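Local coordinates for protein GDP-L-fucose synthase (PDB 7M13) that acts as an NADPH-dependent GDP-D-glycero-L-gluco-heptose synthase, making a sugar nucleotide for the capsular polysaccharide of Campylobacter jejuni, at residues B[9-14]-B[34-39]; B[51-56]-B[95-100]; B[173-178]-B[340-345]. All blocks are in the same frame, centred on the assembly; numbering follows the deposited sequence.

Contact 1 of 3, residues B[9-14]-B[34-39]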
loop_
_atom_site.group_PDB
_atom_site.type_symbol
_atom_site.label_atom_id
_atom_site.label_comp_id
_atom_site.label_asym_id
_atom_site.label_seq_id
_atom_site.Cartn_x
_atom_site.Cartn_y
_atom_site.Cartn_z
ATOM N N SER B 9 -19.680 26.747 2.264
ATOM C CA SER B 9 -18.421 26.071 1.876
ATOM C C SER B 9 -18.594 25.207 0.644
ATOM O O SER B 9 -19.611 24.510 0.487
ATOM C CB SER B 9 -17.903 25.218 3.001
ATOM O OG SER B 9 -17.558 25.976 4.140
ATOM N N LYS B 10 -17.590 25.207 -0.233
ATOM C CA LYS B 10 -17.646 24.375 -1.440
ATOM C C LYS B 10 -17.225 22.961 -1.061
ATOM O O LYS B 10 -16.073 22.782 -0.668
ATOM C CB LYS B 10 -16.780 24.944 -2.561
ATOM C CG LYS B 10 -17.023 24.230 -3.877
ATOM C CD LYS B 10 -16.438 24.984 -5.054
ATOM C CE LYS B 10 -16.838 24.446 -6.399
ATOM N NZ LYS B 10 -16.393 25.399 -7.449
ATOM N N ILE B 11 -18.118 22.003 -1.233
ATOM C CA ILE B 11 -17.945 20.606 -0.766
ATOM C C ILE B 11 -17.986 19.691 -1.965
ATOM O O ILE B 11 -18.980 19.660 -2.670
ATOM C CB ILE B 11 -19.046 20.219 0.239
ATOM C CG1 ILE B 11 -19.003 21.167 1.426
ATOM C CG2 ILE B 11 -18.906 18.744 0.633
ATOM C CD1 ILE B 11 -20.191 21.031 2.367
ATOM N N TYR B 12 -16.925 18.897 -2.175
ATOM C CA TYR B 12 -16.875 17.852 -3.214
ATOM C C TYR B 12 -17.182 16.502 -2.579
ATOM O O TYR B 12 -16.528 16.141 -1.610
ATOM C CB TYR B 12 -15.507 17.886 -3.897
ATOM C CG TYR B 12 -15.224 16.756 -4.846
ATOM C CD1 TYR B 12 -16.158 16.297 -5.762
ATOM C CD2 TYR B 12 -13.998 16.098 -4.780
ATOM C CE1 TYR B 12 -15.873 15.258 -6.626
ATOM C CE2 TYR B 12 -13.701 15.077 -5.657
ATOM C CZ TYR B 12 -14.646 14.625 -6.541
ATOM O OH TYR B 12 -14.370 13.569 -7.351
ATOM N N ILE B 13 -18.211 15.842 -3.065
ATOM C CA ILE B 13 -18.510 14.420 -2.755
ATOM C C ILE B 13 -18.079 13.599 -3.956
ATOM O O ILE B 13 -18.763 13.607 -4.977
ATOM C CB ILE B 13 -19.988 14.194 -2.376
ATOM C CG1 ILE B 13 -20.392 15.096 -1.209
ATOM C CG2 ILE B 13 -20.224 12.723 -2.029
ATOM C CD1 ILE B 13 -21.240 16.269 -1.584
ATOM N N ALA B 14 -16.978 12.864 -3.831
ATOM C CA ALA B 14 -16.485 11.968 -4.884
ATOM C C ALA B 14 -17.326 10.708 -4.845
ATOM O O ALA B 14 -17.587 10.235 -3.713
ATOM C CB ALA B 14 -15.027 11.695 -4.672
ATOM N N ASN B 34 -25.445 23.555 0.692
ATOM C CA ASN B 34 -26.006 23.421 -0.663
ATOM C C ASN B 34 -24.965 23.724 -1.746
ATOM O O ASN B 34 -25.321 23.534 -2.886
ATOM C CB ASN B 34 -27.254 24.296 -0.824
ATOM C CG ASN B 34 -28.429 23.677 -0.101
ATOM O OD1 ASN B 34 -28.706 22.493 -0.281
ATOM N ND2 ASN B 34 -29.162 24.462 0.677
ATOM N N ASN B 35 -23.727 24.107 -1.401
ATOM C CA ASN B 35 -22.672 24.504 -2.368
ATOM C C ASN B 35 -21.825 23.262 -2.676
ATOM O O ASN B 35 -20.647 23.207 -2.290
ATOM C CB ASN B 35 -21.794 25.627 -1.847
ATOM C CG ASN B 35 -20.854 26.196 -2.886
ATOM O OD1 ASN B 35 -21.015 25.909 -4.087
ATOM N ND2 ASN B 35 -19.883 26.966 -2.423
ATOM N N LEU B 36 -22.447 22.285 -3.288
ATOM C CA LEU B 36 -21.826 20.976 -3.565
ATOM C C LEU B 36 -21.300 20.960 -4.978
ATOM O O LEU B 36 -21.890 21.562 -5.899
ATOM C CB LEU B 36 -22.842 19.861 -3.354
ATOM C CG LEU B 36 -23.576 19.855 -2.014
ATOM C CD1 LEU B 36 -24.506 18.663 -1.930
ATOM C CD2 LEU B 36 -22.636 19.922 -0.820
ATOM N N VAL B 37 -20.221 20.213 -5.178
ATOM C CA VAL B 37 -19.727 19.971 -6.554
ATOM C C VAL B 37 -19.701 18.466 -6.721
ATOM O O VAL B 37 -19.170 17.752 -5.816
ATOM C CB VAL B 37 -18.396 20.688 -6.845
ATOM C CG1 VAL B 37 -17.308 20.350 -5.849
ATOM C CG2 VAL B 37 -17.932 20.416 -8.272
ATOM N N LEU B 38 -20.354 18.004 -7.768
ATOM C CA LEU B 38 -20.693 16.595 -8.031
ATOM C C LEU B 38 -20.282 16.293 -9.469
ATOM O O LEU B 38 -20.646 17.055 -10.358
ATOM C CB LEU B 38 -22.186 16.390 -7.796
ATOM C CG LEU B 38 -22.761 16.864 -6.462
ATOM C CD1 LEU B 38 -24.271 16.693 -6.469
ATOM C CD2 LEU B 38 -22.142 16.119 -5.281
ATOM N N LYS B 39 -19.477 15.269 -9.685
ATOM C CA LYS B 39 -19.048 14.835 -11.037
ATOM C C LYS B 39 -19.391 13.362 -11.222
ATOM O O LYS B 39 -18.969 12.517 -10.404
ATOM C CB LYS B 39 -17.555 15.096 -11.217
ATOM C CG LYS B 39 -17.152 16.548 -11.124
ATOM C CD LYS B 39 -17.612 17.351 -12.328
ATOM C CE LYS B 39 -17.091 18.766 -12.292
ATOM N NZ LYS B 39 -17.655 19.592 -13.387
HETATM O O HOH W 1 -22.221 23.728 1.061
HETATM O O HOH W 2 -16.522 12.200 -8.289
HETATM O O HOH W 3 -18.895 13.338 -7.586
#

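Contact 2 of 3, residues B[51-56]-B[95-100]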
loop_
_atom_site.group_PDB
_atom_site.type_symbol
_atom_site.label_atom_id
_atom_site.label_comp_id
_atom_site.label_asym_id
_atom_site.label_seq_id
_atom_site.Cartn_x
_atom_site.Cartn_y
_atom_site.Cartn_z
ATOM N N ALA B 51 -7.036 14.295 -15.356
ATOM C CA ALA B 51 -8.412 14.837 -15.215
ATOM C C ALA B 51 -8.637 15.289 -13.764
ATOM O O ALA B 51 -9.330 16.299 -13.489
ATOM C CB ALA B 51 -9.416 13.809 -15.628
ATOM N N VAL B 52 -8.150 14.520 -12.790
ATOM C CA VAL B 52 -8.372 14.867 -11.369
ATOM C C VAL B 52 -7.604 16.145 -11.011
ATOM O O VAL B 52 -8.168 17.035 -10.350
ATOM C CB VAL B 52 -8.024 13.690 -10.448
ATOM C CG1 VAL B 52 -8.118 14.141 -9.003
ATOM C CG2 VAL B 52 -8.950 12.532 -10.717
ATOM N N ALA B 53 -6.367 16.291 -11.481
ATOM C CA ALA B 53 -5.589 17.495 -11.220
ATOM C C ALA B 53 -6.327 18.707 -11.817
ATOM O O ALA B 53 -6.419 19.735 -11.154
ATOM C CB ALA B 53 -4.209 17.278 -11.779
ATOM N N LYS B 54 -6.834 18.578 -13.036
ATOM C CA LYS B 54 -7.561 19.694 -13.695
ATOM C C LYS B 54 -8.813 20.058 -12.899
ATOM O O LYS B 54 -9.107 21.257 -12.720
ATOM C CB LYS B 54 -7.994 19.303 -15.109
ATOM C CG LYS B 54 -6.928 19.416 -16.178
ATOM C CD LYS B 54 -7.509 19.160 -17.544
ATOM C CE LYS B 54 -6.496 19.275 -18.662
ATOM N NZ LYS B 54 -6.935 18.492 -19.841
ATOM N N PHE B 55 -9.562 19.060 -12.437
ATOM C CA PHE B 55 -10.791 19.288 -11.642
ATOM C C PHE B 55 -10.468 20.110 -10.393
ATOM O O PHE B 55 -11.178 21.073 -10.052
ATOM C CB PHE B 55 -11.460 17.968 -11.254
ATOM C CG PHE B 55 -12.470 18.082 -10.150
ATOM C CD1 PHE B 55 -13.730 18.593 -10.413
ATOM C CD2 PHE B 55 -12.125 17.789 -8.840
ATOM C CE1 PHE B 55 -14.673 18.710 -9.410
ATOM C CE2 PHE B 55 -13.049 17.961 -7.825
ATOM C CZ PHE B 55 -14.311 18.434 -8.106
ATOM N N PHE B 56 -9.458 19.705 -9.620
ATOM C CA PHE B 56 -9.117 20.408 -8.368
ATOM C C PHE B 56 -8.666 21.835 -8.644
ATOM O O PHE B 56 -9.068 22.754 -7.909
ATOM C CB PHE B 56 -8.092 19.623 -7.550
ATOM C CG PHE B 56 -8.741 18.604 -6.652
ATOM C CD1 PHE B 56 -9.172 18.954 -5.385
ATOM C CD2 PHE B 56 -8.954 17.304 -7.077
ATOM C CE1 PHE B 56 -9.827 18.023 -4.596
ATOM C CE2 PHE B 56 -9.557 16.359 -6.273
ATOM C CZ PHE B 56 -10.008 16.740 -5.032
ATOM N N ILE B 95 -6.408 12.431 -2.921
ATOM C CA ILE B 95 -5.732 12.888 -1.692
ATOM C C ILE B 95 -4.614 13.871 -2.078
ATOM O O ILE B 95 -4.504 14.958 -1.496
ATOM C CB ILE B 95 -5.223 11.715 -0.851
ATOM C CG1 ILE B 95 -6.389 10.913 -0.289
ATOM C CG2 ILE B 95 -4.316 12.236 0.250
ATOM C CD1 ILE B 95 -5.989 9.557 0.253
ATOM N N HIS B 96 -3.769 13.518 -3.049
ATOM C CA HIS B 96 -2.635 14.395 -3.398
ATOM C C HIS B 96 -3.156 15.716 -3.987
ATOM O O HIS B 96 -2.596 16.765 -3.633
ATOM C CB HIS B 96 -1.666 13.699 -4.358
ATOM C CG HIS B 96 -0.502 14.548 -4.670
ATOM N ND1 HIS B 96 0.448 14.765 -3.726
ATOM C CD2 HIS B 96 -0.137 15.238 -5.777
ATOM C CE1 HIS B 96 1.384 15.561 -4.236
ATOM N NE2 HIS B 96 1.056 15.856 -5.486
ATOM N N ASN B 97 -4.132 15.662 -4.894
ATOM C CA ASN B 97 -4.642 16.907 -5.527
ATOM C C ASN B 97 -5.448 17.733 -4.529
ATOM O O ASN B 97 -5.417 18.952 -4.627
ATOM C CB ASN B 97 -5.342 16.642 -6.853
ATOM C CG ASN B 97 -4.295 16.277 -7.882
ATOM O OD1 ASN B 97 -3.540 17.164 -8.319
ATOM N ND2 ASN B 97 -4.110 14.986 -8.138
ATOM N N SER B 98 -5.969 17.135 -3.461
ATOM C CA SER B 98 -6.596 17.897 -2.352
ATOM C C SER B 98 -5.501 18.688 -1.642
ATOM O O SER B 98 -5.670 19.878 -1.419
ATOM C CB SER B 98 -7.317 16.988 -1.389
ATOM O OG SER B 98 -8.469 16.422 -1.963
ATOM N N PHE B 99 -4.397 18.040 -1.302
ATOM C CA PHE B 99 -3.237 18.700 -0.678
ATOM C C PHE B 99 -2.747 19.829 -1.600
ATOM O O PHE B 99 -2.478 20.951 -1.080
ATOM C CB PHE B 99 -2.129 17.677 -0.381
ATOM C CG PHE B 99 -0.765 18.295 -0.262
ATOM C CD1 PHE B 99 -0.420 19.059 0.834
ATOM C CD2 PHE B 99 0.140 18.133 -1.299
ATOM C CE1 PHE B 99 0.829 19.649 0.921
ATOM C CE2 PHE B 99 1.400 18.693 -1.202
ATOM C CZ PHE B 99 1.732 19.450 -0.106
ATOM N N LEU B 100 -2.582 19.564 -2.901
ATOM C CA LEU B 100 -1.940 20.559 -3.789
ATOM C C LEU B 100 -2.821 21.806 -3.884
ATOM O O LEU B 100 -2.275 22.907 -4.179
ATOM C CB LEU B 100 -1.714 19.973 -5.183
ATOM C CG LEU B 100 -0.528 19.040 -5.362
ATOM C CD1 LEU B 100 -0.461 18.563 -6.807
ATOM C CD2 LEU B 100 0.775 19.738 -4.954
HETATM O O HOH W 4 -4.251 19.874 -9.176
#

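Contact 3 of 3, residues B[173-178]-B[340-345]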
loop_
_atom_site.group_PDB
_atom_site.type_symbol
_atom_site.label_atom_id
_atom_site.label_comp_id
_atom_site.label_asym_id
_atom_site.label_seq_id
_atom_site.Cartn_x
_atom_site.Cartn_y
_atom_site.Cartn_z
ATOM N N THR B 173 -31.258 3.906 3.144
ATOM C CA THR B 173 -32.628 4.097 2.630
ATOM C C THR B 173 -32.567 3.888 1.113
ATOM O O THR B 173 -33.221 2.944 0.614
ATOM C CB THR B 173 -33.146 5.450 3.109
ATOM O OG1 THR B 173 -33.188 5.357 4.536
ATOM C CG2 THR B 173 -34.503 5.799 2.541
ATOM N N LYS B 174 -31.733 4.677 0.423
ATOM C CA LYS B 174 -31.540 4.579 -1.045
ATOM C C LYS B 174 -30.330 3.695 -1.355
ATOM O O LYS B 174 -29.307 4.232 -1.828
ATOM C CB LYS B 174 -31.379 5.971 -1.647
ATOM C CG LYS B 174 -32.504 6.942 -1.307
ATOM C CD LYS B 174 -32.539 8.132 -2.243
ATOM C CE LYS B 174 -33.823 8.933 -2.155
ATOM N NZ LYS B 174 -34.102 9.356 -0.764
ATOM N N ALA B 175 -30.469 2.387 -1.135
ATOM C CA ALA B 175 -29.389 1.377 -1.236
ATOM C C ALA B 175 -29.302 0.827 -2.659
ATOM O O ALA B 175 -30.148 1.187 -3.506
ATOM C CB ALA B 175 -29.635 0.257 -0.250
ATOM N N ASN B 176 -28.307 -0.031 -2.895
ATOM C CA ASN B 176 -28.102 -0.734 -4.180
ATOM C C ASN B 176 -28.626 -2.161 -3.967
ATOM O O ASN B 176 -28.030 -2.914 -3.177
ATOM C CB ASN B 176 -26.647 -0.572 -4.632
ATOM C CG ASN B 176 -26.274 -1.412 -5.835
ATOM O OD1 ASN B 176 -26.980 -2.346 -6.210
ATOM N ND2 ASN B 176 -25.153 -1.082 -6.447
ATOM N N PHE B 177 -29.762 -2.474 -4.599
ATOM C CA PHE B 177 -30.525 -3.728 -4.384
ATOM C C PHE B 177 -30.206 -4.751 -5.477
ATOM O O PHE B 177 -30.938 -5.754 -5.555
ATOM C CB PHE B 177 -32.019 -3.423 -4.354
ATOM C CG PHE B 177 -32.425 -2.491 -3.247
ATOM C CD1 PHE B 177 -32.599 -2.965 -1.951
ATOM C CD2 PHE B 177 -32.675 -1.156 -3.506
ATOM C CE1 PHE B 177 -32.988 -2.103 -0.935
ATOM C CE2 PHE B 177 -33.072 -0.302 -2.489
ATOM C CZ PHE B 177 -33.233 -0.776 -1.208
ATOM N N ASP B 178 -29.142 -4.533 -6.261
ATOM C CA ASP B 178 -28.685 -5.487 -7.307
ATOM C C ASP B 178 -28.258 -6.805 -6.643
ATOM O O ASP B 178 -27.583 -6.757 -5.585
ATOM C CB ASP B 178 -27.569 -4.888 -8.167
ATOM C CG ASP B 178 -28.016 -3.684 -8.975
ATOM O OD1 ASP B 178 -27.169 -3.115 -9.698
ATOM O OD2 ASP B 178 -29.209 -3.324 -8.872
ATOM N N LYS B 340 -36.553 -1.035 8.066
ATOM C CA LYS B 340 -37.896 -0.460 7.786
ATOM C C LYS B 340 -37.747 0.743 6.844
ATOM O O LYS B 340 -38.452 0.759 5.808
ATOM C CB LYS B 340 -38.602 -0.063 9.080
ATOM C CG LYS B 340 -39.336 -1.182 9.798
ATOM C CD LYS B 340 -40.300 -0.649 10.842
ATOM C CE LYS B 340 -41.194 -1.717 11.430
ATOM N NZ LYS B 340 -41.210 -1.648 12.910
ATOM N N MET B 341 -36.865 1.706 7.172
ATOM C CA MET B 341 -36.649 2.917 6.339
ATOM C C MET B 341 -36.299 2.461 4.917
ATOM O O MET B 341 -36.824 3.054 3.953
ATOM C CB MET B 341 -35.522 3.806 6.880
ATOM C CG MET B 341 -35.727 4.305 8.299
ATOM S SD MET B 341 -34.180 5.028 8.972
ATOM C CE MET B 341 -34.139 6.536 8.007
ATOM N N MET B 342 -35.401 1.472 4.787
ATOM C CA MET B 342 -34.886 0.983 3.487
ATOM C C MET B 342 -36.032 0.314 2.703
ATOM O O MET B 342 -36.149 0.567 1.480
ATOM C CB MET B 342 -33.721 0.007 3.698
ATOM C CG MET B 342 -33.080 -0.443 2.399
ATOM S SD MET B 342 -31.542 -1.412 2.602
ATOM C CE MET B 342 -32.084 -2.720 3.700
ATOM N N TYR B 343 -36.878 -0.476 3.372
ATOM C CA TYR B 343 -38.001 -1.198 2.704
ATOM C C TYR B 343 -39.039 -0.189 2.196
ATOM O O TYR B 343 -39.516 -0.338 1.060
ATOM C CB TYR B 343 -38.658 -2.240 3.617
ATOM C CG TYR B 343 -39.581 -3.192 2.884
ATOM C CD1 TYR B 343 -39.211 -3.766 1.677
ATOM C CD2 TYR B 343 -40.831 -3.517 3.398
ATOM C CE1 TYR B 343 -40.053 -4.630 0.992
ATOM C CE2 TYR B 343 -41.688 -4.377 2.722
ATOM C CZ TYR B 343 -41.295 -4.939 1.522
ATOM O OH TYR B 343 -42.116 -5.794 0.849
ATOM N N GLU B 344 -39.371 0.824 2.995
ATOM C CA GLU B 344 -40.332 1.880 2.582
ATOM C C GLU B 344 -39.834 2.502 1.273
ATOM O O GLU B 344 -40.641 2.609 0.331
ATOM C CB GLU B 344 -40.524 2.910 3.694
ATOM C CG GLU B 344 -41.228 2.341 4.916
ATOM C CD GLU B 344 -42.623 1.791 4.651
ATOM O OE1 GLU B 344 -42.759 0.555 4.510
ATOM O OE2 GLU B 344 -43.572 2.603 4.585
ATOM N N TRP B 345 -38.550 2.868 1.184
ATOM C CA TRP B 345 -37.995 3.465 -0.058
ATOM C C TRP B 345 -38.048 2.423 -1.176
ATOM O O TRP B 345 -38.369 2.801 -2.323
ATOM C CB TRP B 345 -36.572 4.019 0.105
ATOM C CG TRP B 345 -36.146 4.764 -1.125
ATOM C CD1 TRP B 345 -36.633 5.969 -1.548
ATOM C CD2 TRP B 345 -35.221 4.327 -2.140
ATOM N NE1 TRP B 345 -36.051 6.328 -2.733
ATOM C CE2 TRP B 345 -35.178 5.344 -3.120
ATOM C CE3 TRP B 345 -34.410 3.199 -2.308
ATOM C CZ2 TRP B 345 -34.359 5.260 -4.246
ATOM C CZ3 TRP B 345 -33.599 3.116 -3.422
ATOM C CH2 TRP B 345 -33.578 4.132 -4.378
#

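Contact 1 of 3, residues B[9-14]-B[34-39]
Strands 11-14 and 36-37 run parallel, their touching parts only 18° apart, with Ile11 paired to Leu36 and Tyr12 to Val37. Ile11 lends both its backbone groups to the pairing: Ile11 N donates to Asn35 O at 3.0 Å, in the plane of that carbonyl, and Ile11 O accepts from Val37 N at 2.9 Å, the donor lying 28° out of the carbonyl plane. Beyond them the strands draw apart, and the bond from Ile13 N to Val37 O is weak at 3.5 Å. Waters carry on where direct pairing stops, one joining Ser9 O to Asn35 N and another Ile13 O to Lys39 N.

Ile11, Ile13 and Leu36 form one apolar face, joined by the end of Leu38. Ile11 and Leu36 lie side by side, with Leu36 CD2 against Ile11 CB at 3.8 Å. Ile13 CD1 reaches Leu38 CD2 at 3.8 Å and also touches Leu36, and its chi2 of 105°, away from a staggered position, hints at some strain. On the other face Val37 CG1 sits against Tyr12 CB at 3.6 Å. With Tyr12 CG anti to the backbone N, Tyr12 CD1 lies 3.3 Å from Val37 O, which sits in plane at the ring edge. Lys10 stretches across Val37, its CE 4.1 Å from Val37 CB, and so serves as an aliphatic bridge before its ammonium pairs with Glu59.

The face of Ile13 and Leu36 packs on helix 19-30, while Val37 and Tyr12 meet Phe55 of helix 49-59. Branched and aromatic residues suit a sheet covered on both faces. This is the opening beta-alpha-beta unit of a Rossmann fold: strand 63-66 pairs along the other edge of strand 11-14, which leads into the predicted NADP-binding loop beginning at Gly15.

Contact 2 of 3, residues B[51-56]-B[95-100]
Asn97 projects from helix 80-100 towards helix 49-59, where the two local axes approach to 9.5 Å and cross at -31°. Its CG is anti to the carbonyl carbon (chi1 -72°), which aims the amide at Ala53. Asn97 CB sits over the rim of one face of the Phe56 ring, 3.7 Å from Phe56 CD2. Further out, Asn97 CG rests 3.8 Å from Ala53 CA, so alanine's small side chain lets the amide come near the backbone. At the tip, Asn97 OD1 lies 3.5 Å from Ala53 CB and accepts from a water at 2.9 Å; that water also donates to Ala53 O, 2.9 Å away. The other branch, ND2, faces Val52 CG1 and donates to Asn93 O, one turn back in its own helix.

Phe56 lies beside this amide, the two planes 27° apart. The peptide between Asn97 and Ser98 lies over the rim of one ring face, and Phe55 CE2 lies over the centre of the opposite face. Ser98 OG approaches the ring at 3.4 Å from Phe56 CE1, although its hydrogen bond goes to Val94 O.

No direct hydrogen bond joins these segments. The helices meet by van der Waals packing plus one water bridge, and the buried polar tips of Asn97 and Ser98 are tolerated because their own helix, helped by that water, satisfies them.

Contact 3 of 3, residues B[173-178]-B[340-345]
Trp345 lies at the centre of this contact, one face of its indole covered by the backbone and side chain of Lys174. Lys174 CA stands over the six-membered ring, 3.6 Å from its centroid and 22° off the normal, a CH-pi contact. Lys174 CG continues over the same face, and further along Lys174 CE comes within 3.5 Å of Trp345 NE1. A bend at chi4 brings Lys174 NZ back to 4.6 Å from the centroid of the five-membered ring, 34° off its normal, an off-centre cation-pi contact. Thr173 O approaches Trp345 CE3 obliquely at 3.2 Å, while the methyl of Thr173 packs on the tryptophan CB.

Phe177 closes the edge of the indole, Phe177 CE2 lying 3.6 Å from Trp345 CZ3. The rim of the same phenyl ring receives Met342 CG, 3.6 Å from Phe177 CZ. The Met342 chain is extended as far as Met342 SD, which lies 3.8 Å from Ala175 CB and makes an oblique Met-aromatic contact with Phe177; the bend at chi3 turns only the terminal methyl.

Trp345 has CG anti to the backbone N (chi1 -173°), which carries the indole off the helix and against the loop. The Lys174 ammonium forms a salt bridge with Glu26, so the cation is shared between ring and carboxylate. Asn176 OD1 accepts from Asp178 N in an Asx turn that shapes the loop around Phe177, whose carbonyl is held by Arg190.

The loop follows strand 162-171 and leads to helix 184-199, whose Pro186 touches Ala175 and Phe177 and whose Leu189 touches Met342. Helix 335-347 thus packs against a loop of the Rossmann domain, and this loop, through Lys174 and Glu26, reaches helix 19-30 and continues to the NADP-binding Arg183.

In the fold
Contacts 1 and 2 are neighbours in the nucleotide-binding half of the fold, linked through helix 49-59: Phe55 and Phe56 of that helix both pack on Tyr12 of the sheet, so strand and helix packing share one aromatic layer. Contact 2 is the most buried, with four of its five touching residues buried; contacts 1 and 3 are partly buried. Contact 3 stands apart, its centre 24 Å from that of contact 1 and 33 Å from that of contact 2, and ties a loop to a helix more than 160 residues later. Backbone hydrogen bonds define contact 1, helix packing with a bridging water contact 2, and aromatic, sulfur and cation-pi contacts the irregular loop of contact 3.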